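Local coordinates for glutamine amidotransferase domain-containing protein (Thermotoga maritima, PDB 1O1Y) that probably releases amide nitrogen from glutamine for transfer to an acceptor that is not established, using a type-1 glutamine amidotransferase domain with a flavodoxin-like fold, at residues L26-D31 against V224-L229; R34-S39 against L232-V237. All blocks are in the same frame, centred on the assembly; numbering follows the deposited sequence.

Contact 1 of 2, residues L26-D31 against V224-L229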
ATOM      1  N   LEU A  26       4.706  -1.214  -8.228  1.00  9.94           N
ATOM      2  CA  LEU A  26       3.489  -2.006  -8.105  1.00 10.20           C
ATOM      3  C   LEU A  26       3.728  -3.443  -7.676  1.00 10.06           C
ATOM      4  O   LEU A  26       2.793  -4.146  -7.314  1.00 11.02           O
ATOM      5  CB  LEU A  26       2.694  -1.996  -9.409  1.00  8.59           C
ATOM      6  CG  LEU A  26       1.907  -0.709  -9.678  1.00  8.25           C
ATOM      7  CD1 LEU A  26       1.539  -0.682 -11.177  1.00 13.44           C
ATOM      8  CD2 LEU A  26       0.706  -0.555  -8.810  1.00 11.32           C
ATOM      9  N   GLY A  27       4.975  -3.892  -7.743  1.00 10.55           N
ATOM     10  CA  GLY A  27       5.281  -5.266  -7.370  1.00 11.23           C
ATOM     11  C   GLY A  27       4.459  -6.237  -8.215  1.00 10.14           C
ATOM     12  O   GLY A  27       4.317  -6.065  -9.451  1.00  9.83           O
HETATM   13  N   MSE A  28       3.874  -7.223  -7.552  1.00 11.01           N
HETATM   14  CA  MSE A  28       3.072  -8.243  -8.231  1.00 11.59           C
HETATM   15  C   MSE A  28       1.768  -7.685  -8.770  1.00 11.65           C
HETATM   16  O   MSE A  28       1.153  -8.326  -9.629  1.00 11.51           O
HETATM   17  CB  MSE A  28       2.736  -9.405  -7.282  1.00 11.10           C
HETATM   18  CG  MSE A  28       3.977 -10.129  -6.816  1.00 13.98           C
HETATM   19 SE   MSE A  28       3.527 -11.876  -5.974  0.70 17.33          SE
HETATM   20  CE  MSE A  28       2.909 -11.358  -4.342  1.00 14.19           C
HETATM   21  N   MSE A  29       1.366  -6.491  -8.357  1.00 10.78           N
HETATM   22  CA  MSE A  29       0.215  -5.841  -9.000  1.00 11.79           C
HETATM   23  C   MSE A  29       0.473  -5.592 -10.462  1.00 11.92           C
HETATM   24  O   MSE A  29      -0.457  -5.707 -11.269  1.00 11.82           O
HETATM   25  CB  MSE A  29      -0.215  -4.565  -8.309  1.00 11.59           C
HETATM   26  CG  MSE A  29      -0.829  -4.762  -6.976  1.00 15.19           C
HETATM   27 SE   MSE A  29      -1.411  -3.087  -6.176  0.70 18.99          SE
HETATM   28  CE  MSE A  29       0.257  -2.653  -5.291  1.00 20.06           C
ATOM     29  N   GLU A  30       1.723  -5.287 -10.841  1.00 11.58           N
ATOM     30  CA  GLU A  30       2.041  -5.127 -12.270  1.00 12.52           C
ATOM     31  C   GLU A  30       1.751  -6.408 -13.096  1.00 11.05           C
ATOM     32  O   GLU A  30       1.199  -6.349 -14.203  1.00  9.84           O
ATOM     33  CB  GLU A  30       3.511  -4.720 -12.455  1.00 15.98           C
ATOM     34  CG  GLU A  30       3.748  -3.891 -13.662  1.00 24.31           C
ATOM     35  CD  GLU A  30       5.164  -3.347 -13.667  1.00 30.86           C
ATOM     36  OE1 GLU A  30       5.456  -2.345 -12.974  1.00 31.30           O
ATOM     37  OE2 GLU A  30       5.977  -3.973 -14.336  1.00 38.39           O
ATOM     38  N   ASP A  31       2.165  -7.541 -12.555  1.00 10.71           N
ATOM     39  CA  ASP A  31       1.930  -8.832 -13.136  1.00 11.37           C
ATOM     40  C   ASP A  31       0.414  -9.096 -13.262  1.00  9.16           C
ATOM     41  O   ASP A  31      -0.058  -9.592 -14.294  1.00 10.34           O
ATOM     42  CB  ASP A  31       2.552  -9.916 -12.262  1.00 12.41           C
ATOM     43  CG  ASP A  31       4.081  -9.756 -12.121  1.00 25.58           C
ATOM     44  OD1 ASP A  31       4.738  -9.431 -13.139  1.00 36.67           O
ATOM     45  OD2 ASP A  31       4.668  -9.981 -11.052  1.00 29.34           O
ATOM     46  N   VAL A 224       0.289 -17.528  -2.366  1.00 10.15           N
ATOM     47  CA  VAL A 224      -0.867 -17.230  -1.537  1.00 10.74           C
ATOM     48  C   VAL A 224      -1.147 -15.731  -1.562  1.00 10.54           C
ATOM     49  O   VAL A 224      -2.292 -15.335  -1.760  1.00  9.24           O
ATOM     50  CB  VAL A 224      -0.697 -17.699  -0.089  1.00 10.39           C
ATOM     51  CG1 VAL A 224      -1.763 -17.148   0.830  1.00 21.10           C
ATOM     52  CG2 VAL A 224      -0.737 -19.193  -0.024  1.00 16.93           C
ATOM     53  N   LEU A 225      -0.098 -14.922  -1.419  1.00  8.69           N
ATOM     54  CA  LEU A 225      -0.283 -13.484  -1.377  1.00  8.79           C
ATOM     55  C   LEU A 225      -0.796 -12.970  -2.732  1.00 10.79           C
ATOM     56  O   LEU A 225      -1.682 -12.128  -2.759  1.00 10.35           O
ATOM     57  CB  LEU A 225       0.975 -12.793  -0.953  1.00 11.59           C
ATOM     58  CG  LEU A 225       1.306 -12.928   0.543  1.00 10.66           C
ATOM     59  CD1 LEU A 225       2.600 -12.228   0.822  1.00 15.25           C
ATOM     60  CD2 LEU A 225       0.197 -12.419   1.408  1.00 16.52           C
ATOM     61  N   LYS A 226      -0.262 -13.479  -3.834  1.00 10.88           N
ATOM     62  CA  LYS A 226      -0.722 -13.043  -5.143  1.00 10.54           C
ATOM     63  C   LYS A 226      -2.200 -13.353  -5.349  1.00 11.87           C
ATOM     64  O   LYS A 226      -2.932 -12.546  -5.935  1.00 12.00           O
ATOM     65  CB  LYS A 226       0.087 -13.662  -6.268  1.00  9.98           C
ATOM     66  CG  LYS A 226      -0.171 -13.011  -7.600  1.00 13.70           C
ATOM     67  CD  LYS A 226       0.701 -13.628  -8.657  1.00 14.03           C
ATOM     68  CE  LYS A 226       0.581 -12.925  -9.971  1.00 23.20           C
ATOM     69  NZ  LYS A 226       1.448 -13.578 -11.000  1.00 21.17           N
ATOM     70  N   GLY A 227      -2.635 -14.522  -4.908  1.00 10.57           N
ATOM     71  CA  GLY A 227      -4.020 -14.902  -5.024  1.00 10.75           C
ATOM     72  C   GLY A 227      -4.945 -13.969  -4.235  1.00  9.88           C
ATOM     73  O   GLY A 227      -6.019 -13.574  -4.733  1.00  9.37           O
ATOM     74  N   LEU A 228      -4.551 -13.616  -3.019  1.00 10.11           N
ATOM     75  CA  LEU A 228      -5.330 -12.682  -2.197  1.00 10.23           C
ATOM     76  C   LEU A 228      -5.375 -11.261  -2.803  1.00 10.26           C
ATOM     77  O   LEU A 228      -6.414 -10.609  -2.828  1.00 11.33           O
ATOM     78  CB  LEU A 228      -4.771 -12.636  -0.797  1.00  9.53           C
ATOM     79  CG  LEU A 228      -4.895 -13.937   0.017  1.00  8.85           C
ATOM     80  CD1 LEU A 228      -4.154 -13.805   1.337  1.00 13.30           C
ATOM     81  CD2 LEU A 228      -6.305 -14.278   0.245  1.00 13.75           C
ATOM     82  N   LEU A 229      -4.249 -10.839  -3.322  1.00  9.20           N
ATOM     83  CA  LEU A 229      -4.100  -9.541  -3.959  1.00 10.25           C
ATOM     84  C   LEU A 229      -5.031  -9.471  -5.202  1.00  8.79           C
ATOM     85  O   LEU A 229      -5.720  -8.460  -5.415  1.00 10.77           O
ATOM     86  CB  LEU A 229      -2.637  -9.340  -4.311  1.00 11.99           C
ATOM     87  CG  LEU A 229      -2.231  -8.022  -4.987  1.00 13.34           C
ATOM     88  CD1 LEU A 229      -2.748  -6.778  -4.261  1.00 12.84           C
ATOM     89  CD2 LEU A 229      -0.687  -7.971  -5.163  1.00 15.51           C
TER
HETATM   90  O   HOH W   1       3.842 -12.426  -9.916  1.00 50.90           O

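Contact 2 of 2, residues R34-S39 against L232-V237. With SO4 (sulfate ion), chain F; SO4 (sulfate ion), chain G; SO4 (sulfate ion), chain B.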
ATOM      1  N   ARG A  34      -1.091  -6.813 -15.885  1.00  8.04           N
ATOM      2  CA  ARG A  34      -0.771  -7.328 -17.194  1.00  9.95           C
ATOM      3  C   ARG A  34      -1.597  -8.587 -17.574  1.00  9.40           C
ATOM      4  O   ARG A  34      -2.037  -8.711 -18.711  1.00  7.36           O
ATOM      5  CB  ARG A  34       0.745  -7.607 -17.336  1.00 10.50           C
ATOM      6  CG  ARG A  34       1.534  -6.316 -17.527  1.00 18.07           C
ATOM      7  CD  ARG A  34       3.061  -6.517 -17.682  1.00 27.72           C
ATOM      8  NE  ARG A  34       3.817  -5.255 -17.485  1.00 33.30           N
ATOM      9  CZ  ARG A  34       3.905  -4.266 -18.391  1.00 37.10           C
ATOM     10  NH1 ARG A  34       3.285  -4.354 -19.567  1.00 34.69           N
ATOM     11  NH2 ARG A  34       4.624  -3.181 -18.128  1.00 32.28           N
ATOM     12  N   GLU A  35      -1.743  -9.492 -16.624  1.00  8.91           N
ATOM     13  CA  GLU A  35      -2.523 -10.733 -16.787  1.00  9.65           C
ATOM     14  C   GLU A  35      -3.945 -10.403 -17.215  1.00  9.48           C
ATOM     15  O   GLU A  35      -4.501 -11.088 -18.055  1.00  8.87           O
ATOM     16  CB  GLU A  35      -2.514 -11.503 -15.473  1.00 11.90           C
ATOM     17  CG  GLU A  35      -1.181 -12.234 -15.309  1.00 21.67           C
ATOM     18  CD  GLU A  35      -0.836 -12.674 -13.890  1.00 30.45           C
ATOM     19  OE1 GLU A  35      -1.767 -12.837 -13.075  1.00 19.23           O
ATOM     20  OE2 GLU A  35       0.397 -12.887 -13.613  1.00 36.43           O
ATOM     21  N   LYS A  36      -4.490  -9.319 -16.670  1.00  8.45           N
ATOM     22  CA  LYS A  36      -5.882  -8.919 -16.940  1.00  8.70           C
ATOM     23  C   LYS A  36      -6.014  -7.860 -18.013  1.00  8.33           C
ATOM     24  O   LYS A  36      -7.129  -7.391 -18.290  1.00  8.47           O
ATOM     25  CB  LYS A  36      -6.495  -8.403 -15.683  1.00  8.13           C
ATOM     26  CG  LYS A  36      -6.599  -9.419 -14.572  1.00 11.09           C
ATOM     27  CD  LYS A  36      -7.342  -8.778 -13.413  1.00 12.34           C
ATOM     28  CE  LYS A  36      -7.360  -9.602 -12.135  1.00 14.48           C
ATOM     29  NZ  LYS A  36      -7.938 -10.977 -12.288  1.00 11.15           N
ATOM     30  N   ASN A  37      -4.909  -7.532 -18.692  1.00  7.51           N
ATOM     31  CA  ASN A  37      -4.879  -6.416 -19.671  1.00  7.06           C
ATOM     32  C   ASN A  37      -5.497  -5.128 -19.076  1.00  6.63           C
ATOM     33  O   ASN A  37      -6.130  -4.354 -19.788  1.00  9.33           O
ATOM     34  CB  ASN A  37      -5.579  -6.742 -20.966  1.00  8.41           C
ATOM     35  CG  ASN A  37      -4.770  -7.686 -21.841  1.00 15.75           C
ATOM     36  OD1 ASN A  37      -4.883  -8.915 -21.732  1.00 20.57           O
ATOM     37  ND2 ASN A  37      -3.956  -7.120 -22.717  1.00 29.65           N
ATOM     38  N   TRP A  38      -5.300  -4.911 -17.795  1.00  7.22           N
ATOM     39  CA  TRP A  38      -5.594  -3.601 -17.233  1.00  7.82           C
ATOM     40  C   TRP A  38      -4.506  -2.582 -17.637  1.00 10.71           C
ATOM     41  O   TRP A  38      -3.329  -2.850 -17.491  1.00 12.34           O
ATOM     42  CB  TRP A  38      -5.680  -3.661 -15.738  1.00  7.58           C
ATOM     43  CG  TRP A  38      -6.829  -4.419 -15.217  1.00  6.37           C
ATOM     44  CD1 TRP A  38      -7.834  -4.986 -15.934  1.00  7.98           C
ATOM     45  CD2 TRP A  38      -7.175  -4.590 -13.838  1.00  7.66           C
ATOM     46  NE1 TRP A  38      -8.752  -5.562 -15.092  1.00  8.01           N
ATOM     47  CE2 TRP A  38      -8.388  -5.329 -13.802  1.00  7.59           C
ATOM     48  CE3 TRP A  38      -6.579  -4.226 -12.623  1.00 10.08           C
ATOM     49  CZ2 TRP A  38      -9.012  -5.706 -12.612  1.00 11.92           C
ATOM     50  CZ3 TRP A  38      -7.204  -4.595 -11.435  1.00 12.54           C
ATOM     51  CH2 TRP A  38      -8.418  -5.336 -11.445  1.00 13.68           C
ATOM     52  N   SER A  39      -4.921  -1.428 -18.142  1.00 10.31           N
ATOM     53  CA  SER A  39      -3.976  -0.320 -18.407  1.00 10.07           C
ATOM     54  C   SER A  39      -3.535   0.265 -17.076  1.00  9.51           C
ATOM     55  O   SER A  39      -4.270   0.240 -16.086  1.00  7.87           O
ATOM     56  CB  SER A  39      -4.656   0.766 -19.234  1.00  8.86           C
ATOM     57  OG  SER A  39      -4.988   0.260 -20.490  1.00 15.60           O
ATOM     58  N   LEU A 232      -8.605  -9.088  -3.878  1.00  8.90           N
ATOM     59  CA  LEU A 232      -8.777  -7.706  -3.444  1.00  9.82           C
ATOM     60  C   LEU A 232      -9.023  -6.773  -4.646  1.00  9.96           C
ATOM     61  O   LEU A 232      -9.980  -6.001  -4.649  1.00 10.62           O
ATOM     62  CB  LEU A 232      -7.605  -7.228  -2.589  1.00 10.65           C
ATOM     63  CG  LEU A 232      -7.643  -5.739  -2.169  1.00 12.48           C
ATOM     64  CD1 LEU A 232      -8.900  -5.474  -1.287  1.00 13.43           C
ATOM     65  CD2 LEU A 232      -6.366  -5.420  -1.489  1.00 16.44           C
ATOM     66  N   LEU A 233      -8.152  -6.855  -5.638  1.00  9.72           N
ATOM     67  CA  LEU A 233      -8.212  -5.963  -6.788  1.00  8.78           C
ATOM     68  C   LEU A 233      -9.481  -6.170  -7.576  1.00  9.59           C
ATOM     69  O   LEU A 233     -10.145  -5.199  -7.944  1.00  9.95           O
ATOM     70  CB  LEU A 233      -6.980  -6.147  -7.657  1.00  9.68           C
ATOM     71  CG  LEU A 233      -5.661  -5.679  -7.056  1.00 11.35           C
ATOM     72  CD1 LEU A 233      -4.515  -6.259  -7.880  1.00 13.39           C
ATOM     73  CD2 LEU A 233      -5.534  -4.162  -6.934  1.00 13.93           C
ATOM     74  N   GLU A 234      -9.878  -7.428  -7.779  1.00  8.25           N
ATOM     75  CA  GLU A 234     -11.084  -7.689  -8.503  1.00  8.98           C
ATOM     76  C   GLU A 234     -12.290  -7.091  -7.795  1.00  8.26           C
ATOM     77  O   GLU A 234     -13.191  -6.544  -8.429  1.00  7.63           O
ATOM     78  CB  GLU A 234     -11.278  -9.199  -8.703  1.00 12.26           C
ATOM     79  CG  GLU A 234     -10.245  -9.818  -9.675  1.00 11.23           C
ATOM     80  CD  GLU A 234     -10.237 -11.354  -9.622  1.00 21.91           C
ATOM     81  OE1 GLU A 234      -9.279 -11.978 -10.137  1.00 15.11           O
ATOM     82  OE2 GLU A 234     -11.211 -11.924  -9.092  1.00 22.60           O
ATOM     83  N   ARG A 235     -12.327  -7.238  -6.489  1.00  8.42           N
ATOM     84  CA  ARG A 235     -13.440  -6.722  -5.723  1.00 10.77           C
ATOM     85  C   ARG A 235     -13.469  -5.191  -5.701  1.00 10.32           C
ATOM     86  O   ARG A 235     -14.540  -4.579  -5.776  1.00 12.07           O
ATOM     87  CB  ARG A 235     -13.370  -7.287  -4.307  1.00  9.77           C
ATOM     88  CG  ARG A 235     -13.983  -8.662  -4.177  1.00 13.17           C
ATOM     89  CD  ARG A 235     -13.626  -9.337  -2.864  1.00 14.52           C
ATOM     90  NE  ARG A 235     -14.159 -10.687  -2.852  1.00 15.86           N
ATOM     91  CZ  ARG A 235     -15.364 -11.021  -2.422  1.00 16.94           C
ATOM     92  NH1 ARG A 235     -16.238 -10.119  -2.016  1.00 20.33           N
ATOM     93  NH2 ARG A 235     -15.736 -12.296  -2.522  1.00 15.57           N
HETATM   94  N   MSE A 236     -12.301  -4.578  -5.648  1.00  9.84           N
HETATM   95  CA  MSE A 236     -12.234  -3.098  -5.603  1.00 11.81           C
HETATM   96  C   MSE A 236     -12.718  -2.455  -6.884  1.00 12.72           C
HETATM   97  O   MSE A 236     -13.365  -1.419  -6.821  1.00 12.46           O
HETATM   98  CB  MSE A 236     -10.855  -2.609  -5.299  1.00  9.62           C
HETATM   99  CG  MSE A 236     -10.489  -2.872  -3.850  1.00 13.39           C
HETATM  100 SE   MSE A 236      -8.768  -2.165  -3.377  0.70 19.16          SE
HETATM  101  CE  MSE A 236      -9.375  -0.230  -3.323  1.00 14.27           C
ATOM    102  N   VAL A 237     -12.434  -3.065  -8.033  1.00 12.44           N
ATOM    103  CA  VAL A 237     -12.836  -2.474  -9.322  1.00 14.47           C
ATOM    104  C   VAL A 237     -14.174  -2.996  -9.838  1.00 18.02           C
ATOM    105  O   VAL A 237     -14.669  -2.540 -10.876  1.00 20.01           O
ATOM    106  CB  VAL A 237     -11.763  -2.676 -10.432  1.00 13.37           C
ATOM    107  CG1 VAL A 237     -10.414  -2.213  -9.981  1.00 19.46           C
ATOM    108  CG2 VAL A 237     -11.718  -4.125 -10.885  1.00 15.38           C
TER
HETATM  109  S   SO4 F 405     -19.378 -12.160  -1.407  0.50 11.58           S
HETATM  110  O1  SO4 F 405     -18.339 -13.112  -1.489  0.50 11.17           O
HETATM  111  O2  SO4 F 405     -20.209 -12.561  -0.279  0.50 19.15           O
HETATM  112  O3  SO4 F 405     -20.264 -12.134  -2.529  0.50 10.72           O
HETATM  113  O4  SO4 F 405     -18.813 -10.875  -1.243  0.50 10.21           O
HETATM  114  S   SO4 G 406      -0.854  -8.389 -24.172  0.50 26.84           S
HETATM  115  O1  SO4 G 406      -0.321  -9.417 -23.285  0.50 28.39           O
HETATM  116  O2  SO4 G 406      -2.232  -8.696 -24.567  0.50 22.68           O
HETATM  117  O3  SO4 G 406      -0.039  -8.315 -25.376  0.50 25.81           O
HETATM  118  O4  SO4 G 406      -0.836  -7.133 -23.444  0.50 21.14           O
HETATM  119  S   SO4 B 401      -8.227   2.145 -21.668  0.50 17.17           S
HETATM  120  O1  SO4 B 401      -6.995   1.428 -22.027  0.50 13.90           O
HETATM  121  O2  SO4 B 401      -8.595   1.731 -20.300  0.50 13.05           O
HETATM  122  O3  SO4 B 401      -9.262   1.828 -22.646  0.50 20.07           O
HETATM  123  O4  SO4 B 401      -7.992   3.584 -21.774  0.50 19.82           O

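Contact 1 of 2, residues L26-D31 against V224-L229
The backbones come closest where Met28, on helix 28-35, faces Lys226 of helix 211-237, their CA atoms 6.9 Å apart, while the CA atoms of Met29 and Leu229 follow at 7.6 Å. Both methionines are selenomethionines. Met28 points toward the long helix, and its side chain crosses that of Lys226 obliquely: SE lies against Lys226 CB at 3.9 Å. A bend at chi3 (-76°) swings CE in over the helix backbone, where it rests 3.8 Å from Lys226 N and also touches Leu225 CB. A long, flexible, unbranched chain suits this place, since it can follow the helix surface. Met29 meets Leu229 at about a right angle, its CG packed 3.7 Å from Leu229 CD2 and only slightly farther from CD1. Leu229 CG stands anti to its backbone N (chi1 -179°), and the forked end beyond it offers both methyls to Met29; CD2 also touches Met28 CB. Ile32 and Leu233 continue this apolar layer.

Lys226 plays two roles. Its CB and CG lie against Met28 SE, and the extended chain beyond carries NZ out toward Asp31. The two charges stay apart, with Asp31 OD2 4.8 Å from Lys226 NZ, and a water joins them, donating to Asp31 OD2 at 2.8 Å and accepting from Lys226 NZ at 2.9 Å. Each charge has a direct mate elsewhere: Asp31 pairs with Arg191 and Lys226 with Glu35. Cohesion across the two segments is therefore chiefly apolar, made by the methionines, the leucines and the inner carbons of Lys226, whereas the Asp31-Lys226 attraction probably adds a weaker, water-mediated term at the edge of a buried helix-helix interface.

Contact 2 of 2, residues R34-S39 against L232-V237
Here the backbones lie well apart, the CA atoms of Lys36 and Glu234 being 10.0 Å from each other and those of Trp38 and Val237 10.8 Å, so long side chains span the distance. Lys36 NZ donates to Glu234 OE1 at 2.7 Å in a salt bridge, meeting the oxygen on its anti side, 27° out of the carboxylate plane. The lysine bends at chi4 (-57°), which turns NZ to the glutamate, while its CD lies over one face of the Trp38 ring, offset toward the rim. Trp38 and Val237 reach toward each other tip to tip, with Trp38 CH2 3.6 Å from Val237 CG2. The same end of the indole packs on Leu233, CZ3 lying 4.1 Å from Leu233 CB. A broad, flat ring can reach this far, and its outer carbons rest on the branched valine and on the CB of Leu233. An alanine in place of Lys36 would probably leave Glu234 without this mate and strip the aliphatic cover from that part of the Trp38 face. Outside the interface, probable crystallisation sulfates bind Asn37, Ser39 and Arg235. Asn37, with positive phi, is the C-prime residue of a Schellman motif ending helix 28-35, which turns the chain into strand 39-43, an outermost strand of the central sheet within this chain, as part of a beta-alpha-beta crossover from strand 14-18.

Both contacts join helix 28-35, or the turn that follows it, to the long helix 211-237, and their centres lie about 10 Å apart on the same side of the chain's centre. Contact 1 is buried and close-packed, with methionine against leucine; contact 2 lies at the surface, where a tryptophan and a salt bridge reach across a wider backbone spacing. The two meet directly: Lys226 of contact 1 pairs with Glu35 of segment 34-39, and Met29 packs on Leu233 of segment 232-237. The apolar seam thus runs on from one to the other, while across contact 1 itself opposite charges meet only through water, across contact 2 directly.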